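Local coordinates for protein serine protease (Nocardiopsis alba, PDB 2OUA) that probably hydrolyses internal peptide bonds as a serine endopeptidase of the chymotrypsin-like S1 family, and is noted for acid resistance and kinetic stability, at residues F30-H35 against G50-S55; R54-G59 against N180-R185. All coordinates share one frame; numbering follows the deposited sequence.

Following this C-terminal protease part of a longer precursor from its N terminus, segment 30-35 starts on strand 28-32 and runs on to His35. The chain then passes through the 42-45/48-56 hairpin, and contact 1 closes this short loop by returning residues 50-55 to 30-35. Arg54 and Ser55 belong to both contacts, since strand 48-56 bends at a bulge at Glu53 and Arg54, and its last residues open segment 54-59. Contact 2 closes a far longer excursion, which includes the six-stranded second barrel, and brings the end of helix 176-181 back to the first. The two loops therefore follow one another, neither nesting nor crossing. The contacts touch directly as well: Val31 CG1 lies 3.6 Å from Leu184 CD1.

Contact 1 (F30-H35 against G50-S55)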
loop_
_atom_site.group_PDB
_atom_site.type_symbol
_atom_site.label_atom_id
_atom_site.label_comp_id
_atom_site.label_asym_id
_atom_site.label_seq_id
_atom_site.Cartn_x
_atom_site.Cartn_y
_atom_site.Cartn_z
ATOM N N PHE A 30 9.882 -0.845 -0.984
ATOM C CA PHE A 30 8.591 -0.276 -0.613
ATOM C C PHE A 30 7.647 -1.340 -0.089
ATOM O O PHE A 30 7.733 -2.504 -0.481
ATOM C CB PHE A 30 7.958 0.457 -1.809
ATOM C CG PHE A 30 7.682 -0.422 -3.010
ATOM C CD1 PHE A 30 6.581 -1.277 -3.032
ATOM C CD2 PHE A 30 8.513 -0.370 -4.126
ATOM C CE1 PHE A 30 6.306 -2.067 -4.156
ATOM C CE2 PHE A 30 8.250 -1.158 -5.257
ATOM C CZ PHE A 30 7.143 -2.008 -5.272
ATOM N N VAL A 31 6.766 -0.946 0.826
ATOM C CA VAL A 31 5.788 -1.880 1.362
ATOM C C VAL A 31 4.598 -1.860 0.418
ATOM O O VAL A 31 4.331 -0.854 -0.239
ATOM C CB VAL A 31 5.336 -1.500 2.799
ATOM C CG1 VAL A 31 6.497 -1.703 3.768
ATOM C CG2 VAL A 31 4.845 -0.064 2.841
ATOM N N THR A 32 3.897 -2.983 0.344
ATOM C CA THR A 32 2.746 -3.122 -0.537
ATOM C C THR A 32 1.928 -4.295 -0.010
ATOM O O THR A 32 2.188 -4.777 1.088
ATOM C CB THR A 32 3.215 -3.398 -1.995
ATOM O OG1 THR A 32 2.089 -3.378 -2.882
ATOM C CG2 THR A 32 3.917 -4.749 -2.090
ATOM N N ALA A 33 0.942 -4.752 -0.777
ATOM C CA ALA A 33 0.113 -5.876 -0.344
ATOM C C ALA A 33 0.769 -7.209 -0.682
ATOM O O ALA A 33 1.361 -7.372 -1.752
ATOM C CB ALA A 33 -1.260 -5.798 -1.000
ATOM N N GLY A 34 0.648 -8.170 0.229
ATOM C CA GLY A 34 1.232 -9.480 0.006
ATOM C C GLY A 34 0.565 -10.284 -1.099
ATOM O O GLY A 34 1.188 -11.173 -1.684
ATOM N N HIS A 35 -0.697 -9.998 -1.403
ATOM C CA HIS A 35 -1.359 -10.766 -2.452
ATOM C C HIS A 35 -0.845 -10.364 -3.831
ATOM O O HIS A 35 -1.148 -11.014 -4.829
ATOM C CB HIS A 35 -2.888 -10.619 -2.381
ATOM C CG HIS A 35 -3.406 -9.295 -2.851
ATOM N ND1 HIS A 35 -3.837 -8.312 -1.981
ATOM C CD2 HIS A 35 -3.599 -8.804 -4.097
ATOM C CE1 HIS A 35 -4.270 -7.276 -2.675
ATOM N NE2 HIS A 35 -4.136 -7.547 -3.960
ATOM N N GLY A 50 12.880 -4.892 -8.806
ATOM C CA GLY A 50 12.896 -5.301 -7.416
ATOM C C GLY A 50 12.398 -6.714 -7.239
ATOM O O GLY A 50 12.044 -7.383 -8.212
ATOM N N VAL A 51 12.357 -7.165 -5.991
ATOM C CA VAL A 51 11.903 -8.511 -5.680
ATOM C C VAL A 51 11.179 -8.525 -4.342
ATOM O O VAL A 51 11.557 -7.804 -3.418
ATOM C CB VAL A 51 13.101 -9.486 -5.613
ATOM C CG1 VAL A 51 14.096 -9.001 -4.569
ATOM C CG2 VAL A 51 12.624 -10.890 -5.273
ATOM N N PHE A 52 10.128 -9.333 -4.242
ATOM C CA PHE A 52 9.392 -9.444 -2.989
ATOM C C PHE A 52 10.306 -10.144 -1.987
ATOM O O PHE A 52 10.571 -11.346 -2.104
ATOM C CB PHE A 52 8.103 -10.259 -3.178
ATOM C CG PHE A 52 6.946 -9.456 -3.708
ATOM C CD1 PHE A 52 6.893 -9.069 -5.041
ATOM C CD2 PHE A 52 5.913 -9.066 -2.854
ATOM C CE1 PHE A 52 5.829 -8.300 -5.525
ATOM C CE2 PHE A 52 4.843 -8.296 -3.329
ATOM C CZ PHE A 52 4.802 -7.912 -4.666
ATOM N N GLU A 53 10.802 -9.381 -1.018
ATOM C CA GLU A 53 11.693 -9.913 0.013
ATOM C C GLU A 53 10.880 -10.555 1.126
ATOM O O GLU A 53 11.257 -11.590 1.673
ATOM C CB GLU A 53 12.563 -8.794 0.592
ATOM C CG GLU A 53 13.445 -9.245 1.751
ATOM C CD GLU A 53 14.324 -8.135 2.304
ATOM O OE1 GLU A 53 15.033 -8.386 3.302
ATOM O OE2 GLU A 53 14.314 -7.017 1.748
ATOM N N ARG A 54 9.756 -9.926 1.453
ATOM C CA ARG A 54 8.863 -10.418 2.487
ATOM C C ARG A 54 7.450 -10.403 1.917
ATOM O O ARG A 54 7.099 -9.504 1.149
ATOM C CB ARG A 54 8.911 -9.503 3.713
ATOM C CG ARG A 54 10.267 -9.394 4.385
ATOM C CD ARG A 54 10.446 -10.454 5.454
ATOM N NE ARG A 54 11.564 -10.133 6.334
ATOM C CZ ARG A 54 11.721 -10.633 7.555
ATOM N NH1 ARG A 54 10.827 -11.481 8.046
ATOM N NH2 ARG A 54 12.765 -10.275 8.290
ATOM N N SER A 55 6.648 -11.398 2.278
ATOM C CA SER A 55 5.269 -11.445 1.806
ATOM C C SER A 55 4.452 -12.424 2.619
ATOM O O SER A 55 4.864 -13.566 2.823
ATOM C CB SER A 55 5.197 -11.842 0.330
ATOM O OG SER A 55 3.847 -11.807 -0.130
#
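Phe52 lays one corner of its ring against the methyl group of Thr32, with Phe52 CE2 3.9 Å from Thr32 CG2. The contact lies inside the N-terminal barrel of the chymotrypsin fold, where strand 28-32 gives way to the Thr-Ala-Gly-His segment that delivers the predicted catalytic histidine, His35. The two side chains cross at about a right angle, and the methyl comes in obliquely. With chi1 at -83°, Phe52 CG points opposite the carbonyl carbon, and the ring swings over from its strand toward Thr32. The same CE2 edge also meets a polar group: Ala33 O sits close to the ring plane, 3.9 Å from Phe52 CE2, so the carbonyl faces the ring's hydrogen-bearing rim and not its pi cloud.

Thr32 divides its branches cleanly. While CG2 serves the aromatic ring, OG1 is held anti to the backbone N (chi1 -173°) and is hydrogen-bonded to Tyr9 OH and Ser16 O, which satisfies this buried hydroxyl and fixes its rotation. Beyond the ring, residues 50-55 turn a corner at a classic beta bulge formed by Glu53 and Arg54 opposite Phe64, and then approach the start of the 3-10 segment that holds His35. There Gly34 and Ser55 have their CA atoms 4.8 Å apart. Ser55 OG finds its hydrogen-bond partner in Gly37 O. It nevertheless lies alongside the glycine backbone, 3.1 Å from Gly34 O and 3.5 Å from Gly34 CA.

Contact 2 (R54-G59 against N180-R185); sequences RSVFPG and NSWNLR
Arg54 spreads its side chain along one face of the Trp182 indole, the two running past each other in opposite directions. At the near end, Arg54 CB stands 3.6 Å from the centroid of the six-membered ring and only 5° off its normal, a CH-pi contact almost squarely over the centre. A bend at chi2 (-90°) then turns the chain along the indole toward the five-membered ring, where Arg54 CD is 3.7 Å from Trp182 NE1. The guanidinium slides out past the CD1 rim, turning one face to Trp182 CD1, its plane 31° from that of the indole, and Arg54 NH1 approaches Trp182 CD1 to 3.3 Å. Trp182 itself is the first residue beyond helix 176-181, at a Schellman motif whose C-prime residue is Asn183, with positive phi; the indole projects from just past the helix end onto the outer side of the first barrel of this chymotrypsin-like fold, where it also touches Ala62. Two residues further along the strand from Arg54, Val56 uses another side of the ring: its CG2 branch meets the indole edge near the ring plane, 4.0 Å from Trp182 CZ2. A dioxane molecule, probably from the crystallisation liquor, lies beside Trp182 and is hydrogen-bonded to Ser181 OG.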
loop_
_atom_site.group_PDB
_atom_site.type_symbol
_atom_site.label_atom_id
_atom_site.label_comp_id
_atom_site.label_asym_id
_atom_site.label_seq_id
_atom_site.Cartn_x
_atom_site.Cartn_y
_atom_site.Cartn_z
ATOM N N ARG A 54 9.756 -9.926 1.453
ATOM C CA ARG A 54 8.863 -10.418 2.487
ATOM C C ARG A 54 7.450 -10.403 1.917
ATOM O O ARG A 54 7.099 -9.504 1.149
ATOM C CB ARG A 54 8.911 -9.503 3.713
ATOM C CG ARG A 54 10.267 -9.394 4.385
ATOM C CD ARG A 54 10.446 -10.454 5.454
ATOM N NE ARG A 54 11.564 -10.133 6.334
ATOM C CZ ARG A 54 11.721 -10.633 7.555
ATOM N NH1 ARG A 54 10.827 -11.481 8.046
ATOM N NH2 ARG A 54 12.765 -10.275 8.290
ATOM N N SER A 55 6.648 -11.398 2.278
ATOM C CA SER A 55 5.269 -11.445 1.806
ATOM C C SER A 55 4.452 -12.424 2.619
ATOM O O SER A 55 4.864 -13.566 2.823
ATOM C CB SER A 55 5.197 -11.842 0.330
ATOM O OG SER A 55 3.847 -11.807 -0.130
ATOM N N VAL A 56 3.301 -11.962 3.092
ATOM C CA VAL A 56 2.392 -12.796 3.870
ATOM C C VAL A 56 0.962 -12.519 3.425
ATOM O O VAL A 56 0.454 -11.403 3.576
ATOM C CB VAL A 56 2.501 -12.519 5.388
ATOM C CG1 VAL A 56 1.457 -13.347 6.141
ATOM C CG2 VAL A 56 3.897 -12.867 5.887
ATOM N N PHE A 57 0.334 -13.544 2.863
ATOM C CA PHE A 57 -1.045 -13.484 2.387
ATOM C C PHE A 57 -1.459 -14.916 2.054
ATOM O O PHE A 57 -0.723 -15.625 1.365
ATOM C CB PHE A 57 -1.146 -12.635 1.113
ATOM C CG PHE A 57 -2.506 -12.682 0.471
ATOM C CD1 PHE A 57 -3.556 -11.918 0.975
ATOM C CD2 PHE A 57 -2.750 -13.531 -0.605
ATOM C CE1 PHE A 57 -4.836 -12.002 0.413
ATOM C CE2 PHE A 57 -4.025 -13.626 -1.173
ATOM C CZ PHE A 57 -5.071 -12.858 -0.660
ATOM N N PRO A 58 -2.630 -15.370 2.538
ATOM C CA PRO A 58 -3.635 -14.698 3.374
ATOM C C PRO A 58 -3.152 -14.520 4.813
ATOM O O PRO A 58 -1.950 -14.487 5.068
ATOM C CB PRO A 58 -4.842 -15.645 3.311
ATOM C CG PRO A 58 -4.587 -16.504 2.117
ATOM C CD PRO A 58 -3.105 -16.702 2.137
ATOM N N GLY A 59 -4.093 -14.442 5.751
ATOM C CA GLY A 59 -3.740 -14.250 7.153
ATOM C C GLY A 59 -3.556 -12.760 7.327
ATOM O O GLY A 59 -4.349 -12.085 7.980
ATOM N N ASN A 180 7.372 -2.585 12.019
ATOM C CA ASN A 180 7.861 -3.181 13.255
ATOM C C ASN A 180 8.357 -4.613 13.080
ATOM O O ASN A 180 9.508 -4.918 13.387
ATOM C CB ASN A 180 6.774 -3.139 14.334
ATOM C CG ASN A 180 6.372 -1.721 14.705
ATOM O OD1 ASN A 180 7.221 -0.840 14.828
ATOM N ND2 ASN A 180 5.076 -1.499 14.900
ATOM N N SER A 181 7.489 -5.488 12.582
ATOM C CA SER A 181 7.844 -6.892 12.396
ATOM C C SER A 181 9.045 -7.129 11.487
ATOM O O SER A 181 9.895 -7.974 11.780
ATOM C CB SER A 181 6.647 -7.670 11.844
ATOM O OG SER A 181 5.592 -7.718 12.787
ATOM N N TRP A 182 9.120 -6.389 10.385
ATOM C CA TRP A 182 10.215 -6.573 9.446
ATOM C C TRP A 182 11.354 -5.563 9.555
ATOM O O TRP A 182 12.200 -5.483 8.667
ATOM C CB TRP A 182 9.671 -6.599 8.016
ATOM C CG TRP A 182 8.693 -7.722 7.775
ATOM C CD1 TRP A 182 8.688 -8.951 8.377
ATOM C CD2 TRP A 182 7.628 -7.736 6.821
ATOM N NE1 TRP A 182 7.687 -9.732 7.853
ATOM C CE2 TRP A 182 7.020 -9.013 6.895
ATOM C CE3 TRP A 182 7.125 -6.803 5.907
ATOM C CZ2 TRP A 182 5.934 -9.375 6.087
ATOM C CZ3 TRP A 182 6.044 -7.162 5.102
ATOM C CH2 TRP A 182 5.461 -8.439 5.200
ATOM N N ASN A 183 11.366 -4.796 10.643
ATOM C CA ASN A 183 12.413 -3.809 10.882
ATOM C C ASN A 183 12.646 -2.908 9.672
ATOM O O ASN A 183 13.759 -2.830 9.140
ATOM C CB ASN A 183 13.714 -4.525 11.255
ATOM C CG ASN A 183 13.523 -5.522 12.384
ATOM O OD1 ASN A 183 13.089 -5.162 13.477
ATOM N ND2 ASN A 183 13.841 -6.788 12.119
ATOM N N LEU A 184 11.589 -2.225 9.249
ATOM C CA LEU A 184 11.661 -1.329 8.102
ATOM C C LEU A 184 11.565 0.120 8.558
ATOM O O LEU A 184 10.991 0.411 9.607
ATOM C CB LEU A 184 10.516 -1.628 7.134
ATOM C CG LEU A 184 10.354 -3.085 6.693
ATOM C CD1 LEU A 184 9.109 -3.213 5.820
ATOM C CD2 LEU A 184 11.597 -3.543 5.936
ATOM N N ARG A 185 12.123 1.023 7.760
ATOM C CA ARG A 185 12.086 2.445 8.077
ATOM C C ARG A 185 11.409 3.191 6.934
ATOM O O ARG A 185 11.883 3.190 5.799
ATOM C CB ARG A 185 13.505 2.978 8.300
#